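Local atomic coordinates of CELL division protein FTSZ (Haloferax volcanii, PDB entry 4B46), a protein that binds and probably hydrolyses GTP as a tubulin-like cytoskeletal protein that controls cell shape and is essential for forming the rod-shaped cells needed for efficient swimming. Residues A[20-25]-A[190-195]; A[30-35]-A[96-101]; A[273-278]-A[295-300]. All coordinates share one frame; numbering follows the deposited sequence.

Interaction 1 (A[20-25]-A[190-195]); sequences VEYDRE and IVNRFG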
loop_
_atom_site.group_PDB
_atom_site.type_symbol
_atom_site.label_atom_id
_atom_site.label_comp_id
_atom_site.label_asym_id
_atom_site.label_seq_id
_atom_site.Cartn_x
_atom_site.Cartn_y
_atom_site.Cartn_z
ATOM N N VAL A 20 -4.913 9.450 -6.310
ATOM C CA VAL A 20 -4.774 10.747 -6.969
ATOM C C VAL A 20 -5.912 11.686 -6.578
ATOM O O VAL A 20 -5.692 12.863 -6.305
ATOM C CB VAL A 20 -4.723 10.610 -8.511
ATOM C CG1 VAL A 20 -4.795 11.979 -9.176
ATOM C CG2 VAL A 20 -3.457 9.877 -8.933
ATOM N N GLU A 21 -7.132 11.160 -6.541
ATOM C CA GLU A 21 -8.299 11.966 -6.173
ATOM C C GLU A 21 -8.244 12.412 -4.706
ATOM O O GLU A 21 -8.563 13.554 -4.374
ATOM C CB GLU A 21 -9.588 11.188 -6.453
ATOM C CG GLU A 21 -10.864 11.905 -6.048
ATOM C CD GLU A 21 -12.073 10.987 -6.111
ATOM O OE1 GLU A 21 -12.189 10.089 -5.247
ATOM O OE2 GLU A 21 -12.902 11.156 -7.030
ATOM N N TYR A 22 -7.839 11.496 -3.835
ATOM C CA TYR A 22 -7.694 11.774 -2.414
ATOM C C TYR A 22 -6.662 12.873 -2.176
ATOM O O TYR A 22 -6.886 13.812 -1.402
ATOM C CB TYR A 22 -7.222 10.502 -1.730
ATOM C CG TYR A 22 -6.807 10.652 -0.283
ATOM C CD1 TYR A 22 -5.515 11.032 0.056
ATOM C CD2 TYR A 22 -7.702 10.375 0.746
ATOM C CE1 TYR A 22 -5.135 11.167 1.376
ATOM C CE2 TYR A 22 -7.328 10.499 2.074
ATOM C CZ TYR A 22 -6.047 10.894 2.380
ATOM O OH TYR A 22 -5.668 11.022 3.692
ATOM N N ASP A 23 -5.520 12.714 -2.836
ATOM C CA ASP A 23 -4.394 13.628 -2.724
ATOM C C ASP A 23 -4.780 15.017 -3.211
ATOM O O ASP A 23 -4.397 16.025 -2.618
ATOM C CB ASP A 23 -3.231 13.093 -3.563
ATOM C CG ASP A 23 -1.952 13.863 -3.350
ATOM O OD1 ASP A 23 -1.592 14.107 -2.183
ATOM O OD2 ASP A 23 -1.297 14.211 -4.349
ATOM N N ARG A 24 -5.548 15.053 -4.294
ATOM C CA ARG A 24 -6.013 16.298 -4.891
ATOM C C ARG A 24 -7.045 17.005 -4.002
ATOM O O ARG A 24 -6.982 18.222 -3.811
ATOM C CB ARG A 24 -6.598 16.004 -6.278
ATOM C CG ARG A 24 -6.813 17.208 -7.169
ATOM C CD ARG A 24 -6.955 16.771 -8.626
ATOM N NE ARG A 24 -5.725 16.163 -9.134
ATOM C CZ ARG A 24 -5.622 15.523 -10.296
ATOM N NH1 ARG A 24 -6.678 15.392 -11.087
ATOM N NH2 ARG A 24 -4.459 15.008 -10.667
ATOM N N GLU A 25 -7.988 16.238 -3.453
ATOM C CA GLU A 25 -9.035 16.794 -2.588
ATOM C C GLU A 25 -8.468 17.450 -1.338
ATOM O O GLU A 25 -9.041 18.398 -0.810
ATOM C CB GLU A 25 -10.019 15.701 -2.149
ATOM C CG GLU A 25 -11.014 15.266 -3.206
ATOM C CD GLU A 25 -11.841 14.066 -2.765
ATOM O OE1 GLU A 25 -11.537 13.486 -1.699
ATOM O OE2 GLU A 25 -12.791 13.701 -3.488
ATOM N N ILE A 190 -8.472 1.716 1.834
ATOM C CA ILE A 190 -7.057 1.620 1.513
ATOM C C ILE A 190 -6.440 3.015 1.455
ATOM O O ILE A 190 -5.431 3.296 2.108
ATOM C CB ILE A 190 -6.846 0.894 0.167
ATOM C CG1 ILE A 190 -7.181 -0.602 0.310
ATOM C CG2 ILE A 190 -5.438 1.121 -0.351
ATOM C CD1 ILE A 190 -7.166 -1.386 -1.012
ATOM N N VAL A 191 -7.072 3.902 0.698
ATOM C CA VAL A 191 -6.517 5.231 0.487
ATOM C C VAL A 191 -6.536 6.109 1.758
ATOM O O VAL A 191 -5.614 6.879 1.988
ATOM C CB VAL A 191 -7.213 5.922 -0.709
ATOM C CG1 VAL A 191 -6.719 7.303 -0.866
ATOM C CG2 VAL A 191 -6.936 5.145 -2.003
ATOM N N ASN A 192 -7.570 5.984 2.587
ATOM C CA ASN A 192 -7.630 6.756 3.830
ATOM C C ASN A 192 -6.500 6.393 4.778
ATOM O O ASN A 192 -5.991 7.233 5.507
ATOM C CB ASN A 192 -8.967 6.544 4.544
ATOM C CG ASN A 192 -10.100 7.317 3.900
ATOM O OD1 ASN A 192 -9.888 8.379 3.318
ATOM N ND2 ASN A 192 -11.317 6.788 4.008
ATOM N N ARG A 193 -6.122 5.126 4.768
ATOM C CA ARG A 193 -5.094 4.627 5.665
ATOM C C ARG A 193 -3.706 4.982 5.181
ATOM O O ARG A 193 -2.932 5.599 5.916
ATOM C CB ARG A 193 -5.247 3.120 5.858
ATOM C CG ARG A 193 -6.424 2.806 6.772
ATOM C CD ARG A 193 -6.936 1.372 6.666
ATOM N NE ARG A 193 -7.890 1.155 7.751
ATOM C CZ ARG A 193 -9.132 1.618 7.739
ATOM N NH1 ARG A 193 -9.582 2.282 6.678
ATOM N NH2 ARG A 193 -9.924 1.411 8.778
ATOM N N PHE A 194 -3.384 4.598 3.948
ATOM C CA PHE A 194 -2.067 4.913 3.407
ATOM C C PHE A 194 -1.920 6.393 3.072
ATOM O O PHE A 194 -0.810 6.939 3.065
ATOM C CB PHE A 194 -1.744 4.012 2.214
ATOM C CG PHE A 194 -1.589 2.563 2.591
ATOM C CD1 PHE A 194 -0.434 2.122 3.216
ATOM C CD2 PHE A 194 -2.607 1.649 2.351
ATOM C CE1 PHE A 194 -0.288 0.800 3.592
ATOM C CE2 PHE A 194 -2.473 0.324 2.727
ATOM C CZ PHE A 194 -1.307 -0.105 3.337
ATOM N N GLY A 195 -3.037 7.056 2.805
ATOM C CA GLY A 195 -3.003 8.489 2.580
ATOM C C GLY A 195 -2.617 9.247 3.843
ATOM O O GLY A 195 -1.934 10.267 3.781
HETATM O O HOH W 1 -7.801 10.094 5.561
#
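The ring of Tyr22 lies against helix segment 190-195. Over one of its faces sits the carbonyl oxygen Val191 O, 4.0 Å above the ring plane and displaced toward the rim. Val191 CG1 covers the CB-CG end of that same face, 3.4 Å from both Tyr22 CB and Tyr22 CG. At the edge, near the plane, Asn192 OD1 approaches Tyr22 CE2 to 3.5 Å. The amide plane of Asn192 is turned 59° from the ring, so the two groups are not stacked. Gly195 meets the ring obliquely, with its CA 3.6 Å from Tyr22 CE1. Gly195 has no side chain, which allows the ring so close to the backbone.

With chi1 at 171° the ring swings away from the backbone N and across to the other helix. The hydroxyl is held by a water, 3.0 Å from Tyr22 OH and in the ring plane. The same water makes a weak bond to the backbone oxygen of Asn192.

The axes of the two helix segments pass 10.3 Å apart at 56°. Val191 also touches Lys18 and Phe19 of helix 9-26. Ile190, next to Val191, touches GDP. The pair is characteristic of the tubulin/FtsZ fold: the first helix of the GTPase domain packs on the central helix, here 179-198, that leads into the C-terminal domain.

Interaction 2 (A[30-35]-A[96-101]); sequences IVRAAV and HEVDAF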
loop_
_atom_site.group_PDB
_atom_site.type_symbol
_atom_site.label_atom_id
_atom_site.label_comp_id
_atom_site.label_asym_id
_atom_site.label_seq_id
_atom_site.Cartn_x
_atom_site.Cartn_y
_atom_site.Cartn_z
ATOM N N ILE A 30 1.109 14.267 -1.945
ATOM C CA ILE A 30 1.667 12.915 -1.894
ATOM C C ILE A 30 2.001 12.307 -3.263
ATOM O O ILE A 30 3.089 11.767 -3.471
ATOM C CB ILE A 30 0.703 11.961 -1.188
ATOM C CG1 ILE A 30 0.450 12.420 0.248
ATOM C CG2 ILE A 30 1.241 10.537 -1.205
ATOM C CD1 ILE A 30 -0.718 11.720 0.876
ATOM N N VAL A 31 1.053 12.370 -4.187
ATOM C CA VAL A 31 1.226 11.707 -5.479
ATOM C C VAL A 31 1.889 12.652 -6.470
ATOM O O VAL A 31 1.216 13.388 -7.197
ATOM C CB VAL A 31 -0.122 11.216 -6.035
ATOM C CG1 VAL A 31 0.099 10.282 -7.219
ATOM C CG2 VAL A 31 -0.919 10.514 -4.935
ATOM N N ARG A 32 3.219 12.635 -6.488
ATOM C CA ARG A 32 3.980 13.535 -7.342
ATOM C C ARG A 32 3.907 13.059 -8.789
ATOM O O ARG A 32 4.015 13.849 -9.735
ATOM C CB ARG A 32 5.433 13.611 -6.869
ATOM C CG ARG A 32 6.297 14.570 -7.673
ATOM C CD ARG A 32 5.812 16.004 -7.558
ATOM N NE ARG A 32 6.406 16.866 -8.580
ATOM C CZ ARG A 32 5.734 17.413 -9.591
ATOM N NH1 ARG A 32 4.435 17.200 -9.719
ATOM N NH2 ARG A 32 6.362 18.181 -10.472
ATOM N N ALA A 33 3.714 11.754 -8.957
ATOM C CA ALA A 33 3.528 11.175 -10.281
ATOM C C ALA A 33 2.663 9.935 -10.172
ATOM O O ALA A 33 2.822 9.140 -9.249
ATOM C CB ALA A 33 4.859 10.815 -10.897
ATOM N N ALA A 34 1.748 9.763 -11.116
ATOM C CA ALA A 34 0.937 8.554 -11.142
ATOM C C ALA A 34 0.940 7.919 -12.536
ATOM O O ALA A 34 0.770 8.603 -13.542
ATOM C CB ALA A 34 -0.470 8.845 -10.675
ATOM N N VAL A 35 1.167 6.611 -12.574
ATOM C CA VAL A 35 1.208 5.851 -13.823
ATOM C C VAL A 35 0.388 4.569 -13.644
ATOM O O VAL A 35 0.368 3.997 -12.551
ATOM C CB VAL A 35 2.673 5.517 -14.222
ATOM C CG1 VAL A 35 2.721 4.531 -15.381
ATOM C CG2 VAL A 35 3.442 6.805 -14.589
ATOM N N HIS A 96 13.730 13.038 -9.648
ATOM C CA HIS A 96 14.512 13.768 -8.652
ATOM C C HIS A 96 13.628 14.421 -7.589
ATOM O O HIS A 96 14.113 14.816 -6.529
ATOM C CB HIS A 96 15.404 14.830 -9.307
ATOM C CG HIS A 96 16.500 14.264 -10.156
ATOM N ND1 HIS A 96 17.444 13.387 -9.667
ATOM C CD2 HIS A 96 16.803 14.452 -11.460
ATOM C CE1 HIS A 96 18.276 13.051 -10.637
ATOM N NE2 HIS A 96 17.911 13.686 -11.735
ATOM N N GLU A 97 12.331 14.532 -7.866
ATOM C CA GLU A 97 11.427 15.198 -6.932
ATOM C C GLU A 97 10.609 14.225 -6.090
ATOM O O GLU A 97 9.683 14.643 -5.397
ATOM C CB GLU A 97 10.493 16.163 -7.670
ATOM C CG GLU A 97 11.210 17.357 -8.312
ATOM C CD GLU A 97 10.330 18.108 -9.300
ATOM O OE1 GLU A 97 9.088 17.959 -9.240
ATOM O OE2 GLU A 97 10.882 18.847 -10.143
ATOM N N VAL A 98 10.938 12.937 -6.141
ATOM C CA VAL A 98 10.223 11.969 -5.311
ATOM C C VAL A 98 11.118 11.327 -4.257
ATOM O O VAL A 98 12.325 11.162 -4.459
ATOM C CB VAL A 98 9.510 10.860 -6.149
ATOM C CG1 VAL A 98 8.792 11.470 -7.341
ATOM C CG2 VAL A 98 10.495 9.801 -6.609
ATOM N N ASP A 99 10.508 10.981 -3.129
ATOM C CA ASP A 99 11.187 10.301 -2.031
ATOM C C ASP A 99 11.238 8.792 -2.239
ATOM O O ASP A 99 12.159 8.122 -1.764
ATOM C CB ASP A 99 10.473 10.601 -0.707
ATOM C CG ASP A 99 10.498 12.072 -0.364
ATOM O OD1 ASP A 99 11.591 12.671 -0.450
ATOM O OD2 ASP A 99 9.434 12.633 -0.038
ATOM N N ALA A 100 10.236 8.258 -2.932
ATOM C CA ALA A 100 10.161 6.819 -3.150
ATOM C C ALA A 100 9.194 6.459 -4.266
ATOM O O ALA A 100 8.334 7.259 -4.632
ATOM C CB ALA A 100 9.745 6.103 -1.842
ATOM N N PHE A 101 9.352 5.248 -4.800
ATOM C CA PHE A 101 8.375 4.661 -5.715
ATOM C C PHE A 101 7.439 3.762 -4.924
ATOM O O PHE A 101 7.856 3.162 -3.930
ATOM C CB PHE A 101 9.076 3.815 -6.775
ATOM C CG PHE A 101 9.845 4.614 -7.779
ATOM C CD1 PHE A 101 11.166 4.948 -7.549
ATOM C CD2 PHE A 101 9.239 5.026 -8.957
ATOM C CE1 PHE A 101 11.877 5.689 -8.480
ATOM C CE2 PHE A 101 9.939 5.759 -9.891
ATOM C CZ PHE A 101 11.257 6.088 -9.657
#
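Arg32 grips Glu97 side-on with two nitrogens, and both bonds end on the same carboxylate oxygen. Arg32 NE and Arg32 NH2 each lie 3.0 Å from Glu97 OE1. This is a forked salt bridge, not the two-to-two pairing in which each nitrogen has its own oxygen. Both bonds are bent, with N-H...O angles near 150°, as expected when one acceptor sits between two donors. The oxygen lies in the guanidinium plane, and the carboxylate plane is only 9° from it. The guanidinium edge therefore faces the end of the C-O bond of OE1, with the two planes nearly coplanar.

The arginine chain bends about the CB-CG bond (chi2 63°), which turns the NE side of the head group toward Glu97. The glutamate chain is extended beyond CG and reaches out to meet it. Beneath the ion pair, Val98 CG1 packs on the aliphatic part of the arginine, 4.0 Å from Arg32 CG. Pro94 also touches the Arg32 side chain. Both charged residues are exposed, while Val98 is buried, so the contact runs from surface to core.

The backbone of Arg32 is at a corner of the chain. An inverse gamma turn centred on Val31 comes just before it, with a weak bond from Arg32 N to Ile30 O. Arg32 bonds to Leu3 through the backbone, and Glu97 O accepts from Lys2 NZ. The salt bridge thus bridges over the start of strand 3-8, which lies between parallel strands 31-38 and 100-106 of the Rossmann-like GTPase sheet.

Interaction 3 (A[273-278]-A[295-300]); sequences SLVRKA and ALLVLA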
loop_
_atom_site.group_PDB
_atom_site.type_symbol
_atom_site.label_atom_id
_atom_site.label_comp_id
_atom_site.label_asym_id
_atom_site.label_seq_id
_atom_site.Cartn_x
_atom_site.Cartn_y
_atom_site.Cartn_z
ATOM N N SER A 273 -6.112 7.281 23.263
ATOM C CA SER A 273 -7.252 6.437 22.895
ATOM C C SER A 273 -7.250 6.037 21.420
ATOM O O SER A 273 -7.481 4.875 21.092
ATOM C CB SER A 273 -8.577 7.121 23.250
ATOM O OG SER A 273 -8.816 7.047 24.644
ATOM N N LEU A 274 -7.013 7.001 20.532
ATOM C CA LEU A 274 -6.898 6.699 19.108
ATOM C C LEU A 274 -5.758 5.721 18.839
ATOM O O LEU A 274 -5.880 4.830 17.997
ATOM C CB LEU A 274 -6.651 7.968 18.297
ATOM C CG LEU A 274 -7.820 8.849 17.873
ATOM C CD1 LEU A 274 -7.279 9.940 16.969
ATOM C CD2 LEU A 274 -8.914 8.042 17.162
ATOM N N VAL A 275 -4.650 5.909 19.551
ATOM C CA VAL A 275 -3.486 5.045 19.418
ATOM C C VAL A 275 -3.871 3.605 19.760
ATOM O O VAL A 275 -3.588 2.675 18.998
ATOM C CB VAL A 275 -2.311 5.530 20.313
ATOM C CG1 VAL A 275 -1.193 4.513 20.343
ATOM C CG2 VAL A 275 -1.776 6.870 19.818
ATOM N N ARG A 276 -4.534 3.428 20.896
ATOM C CA ARG A 276 -5.029 2.108 21.287
ATOM C C ARG A 276 -6.011 1.518 20.272
ATOM O O ARG A 276 -5.899 0.346 19.909
ATOM C CB ARG A 276 -5.645 2.139 22.689
ATOM C CG ARG A 276 -4.629 2.480 23.785
ATOM C CD ARG A 276 -5.140 2.121 25.190
ATOM N NE ARG A 276 -6.356 2.852 25.537
ATOM C CZ ARG A 276 -6.360 4.093 26.012
ATOM N NH1 ARG A 276 -5.214 4.732 26.195
ATOM N NH2 ARG A 276 -7.506 4.695 26.298
ATOM N N LYS A 277 -6.959 2.326 19.807
ATOM C CA LYS A 277 -7.964 1.854 18.852
ATOM C C LYS A 277 -7.327 1.414 17.547
ATOM O O LYS A 277 -7.747 0.419 16.941
ATOM C CB LYS A 277 -9.009 2.934 18.580
ATOM C CG LYS A 277 -9.983 3.139 19.716
ATOM C CD LYS A 277 -10.673 4.487 19.610
ATOM C CE LYS A 277 -11.467 4.804 20.866
ATOM N NZ LYS A 277 -12.018 6.183 20.804
ATOM N N ALA A 278 -6.304 2.151 17.117
ATOM C CA ALA A 278 -5.595 1.827 15.886
ATOM C C ALA A 278 -4.782 0.545 16.040
ATOM O O ALA A 278 -4.741 -0.284 15.125
ATOM C CB ALA A 278 -4.691 2.987 15.461
ATOM N N ALA A 295 8.169 0.412 14.537
ATOM C CA ALA A 295 6.829 0.983 14.525
ATOM C C ALA A 295 6.916 2.489 14.338
ATOM O O ALA A 295 7.860 3.130 14.800
ATOM C CB ALA A 295 6.091 0.655 15.830
ATOM N N LEU A 296 5.926 3.050 13.659
ATOM C CA LEU A 296 5.832 4.486 13.495
ATOM C C LEU A 296 4.407 4.894 13.771
ATOM O O LEU A 296 3.477 4.360 13.174
ATOM C CB LEU A 296 6.205 4.895 12.071
ATOM C CG LEU A 296 5.922 6.349 11.689
ATOM C CD1 LEU A 296 6.784 7.352 12.489
ATOM C CD2 LEU A 296 6.132 6.568 10.182
ATOM N N LEU A 297 4.245 5.840 14.685
ATOM C CA LEU A 297 2.946 6.389 15.021
ATOM C C LEU A 297 2.777 7.718 14.307
ATOM O O LEU A 297 3.668 8.568 14.336
ATOM C CB LEU A 297 2.841 6.598 16.541
ATOM C CG LEU A 297 1.613 7.351 17.036
ATOM C CD1 LEU A 297 0.340 6.611 16.641
ATOM C CD2 LEU A 297 1.681 7.543 18.563
ATOM N N VAL A 298 1.629 7.898 13.671
ATOM C CA VAL A 298 1.333 9.141 12.994
ATOM C C VAL A 298 -0.025 9.666 13.439
ATOM O O VAL A 298 -1.037 8.973 13.309
ATOM C CB VAL A 298 1.324 8.950 11.461
ATOM C CG1 VAL A 298 0.947 10.254 10.767
ATOM C CG2 VAL A 298 2.681 8.456 10.973
ATOM N N LEU A 299 -0.042 10.887 13.967
ATOM C CA LEU A 299 -1.288 11.567 14.325
ATOM C C LEU A 299 -1.546 12.692 13.334
ATOM O O LEU A 299 -0.703 13.543 13.138
ATOM C CB LEU A 299 -1.205 12.152 15.736
ATOM C CG LEU A 299 -1.699 11.318 16.916
ATOM C CD1 LEU A 299 -3.195 11.052 16.809
ATOM C CD2 LEU A 299 -0.939 10.019 17.004
ATOM N N ALA A 300 -2.713 12.705 12.705
ATOM C CA ALA A 300 -3.027 13.755 11.746
ATOM C C ALA A 300 -4.287 14.483 12.169
ATOM O O ALA A 300 -5.283 13.859 12.527
ATOM C CB ALA A 300 -3.197 13.167 10.353
#
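Val275 of helix 265-280 pushes its CG2 methyl between the two methyls of Leu297 on strand 294-301. The contact is helix-on-sheet packing in the C-terminal alpha/beta domain of the tubulin/FtsZ fold. The helix lies across one face of the sheet. The local axes pass 10.2 Å apart and make an angle of 126°, so helix and strand run in broadly opposing directions.

The main bump is Val275 CG2. It sits in the fork of Leu297, 3.7 Å from Leu297 CD2 and 3.8 Å from Leu297 CD1. The side chains cross at about a right angle, so one methyl of the valine meets both prongs. A chi1 of 172° points the Leu297 branch away from its own backbone N, and the fork opens toward the helix. Ile318 of helix 308-322 touches both Val275 and Leu297 and adds a second helix to the same cluster. Ile344 of strand 339-347 also packs on Leu297.

Leu299 is two residues further along the strand, on the same face. Its two methyls serve different partners. CD2 lies next to the Leu297 fork and widens the same hollow along the strand, as a looser border to the Val275 methyl. CD1 meets Leu274. Leu274, one residue earlier on the helix, points to the strand. It also touches Val340 of the adjacent strand 339-347, and Ala234 and Glu236 of strand 228-237 beyond it.

All four side chains are buried, and the contact is apolar, made by methyl groups. The looser contacts lie at the Leu299 end, where Leu299 CD2 is 4.3 Å from Val275 CG2 and Leu299 CD1 is 4.2 Å from Leu274 CD1.

In the fold
Interactions 1 and 2 are neighbours, with centres 14 Å apart. Helix 9-26 and strand 31-38 follow each other in the chain, and Asp23 ties them together. Its OD1 lies 2.7 Å from Ile30 N and its OD2 3.0 Å from Val31 N. Val20 CG2 also packs on Ala34 CB at 3.6 Å. Interaction 1 is nearest the nucleotide: the Val191 side chain is about 9 Å from GDP, and Ile190 lines the pocket. Interactions 2 and 3 lie away from it. Interaction 3 stands apart, its centre 18 Å from that of interaction 1 and 25 Å from that of interaction 2. Interactions 2 and 3 still share one continuous sheet.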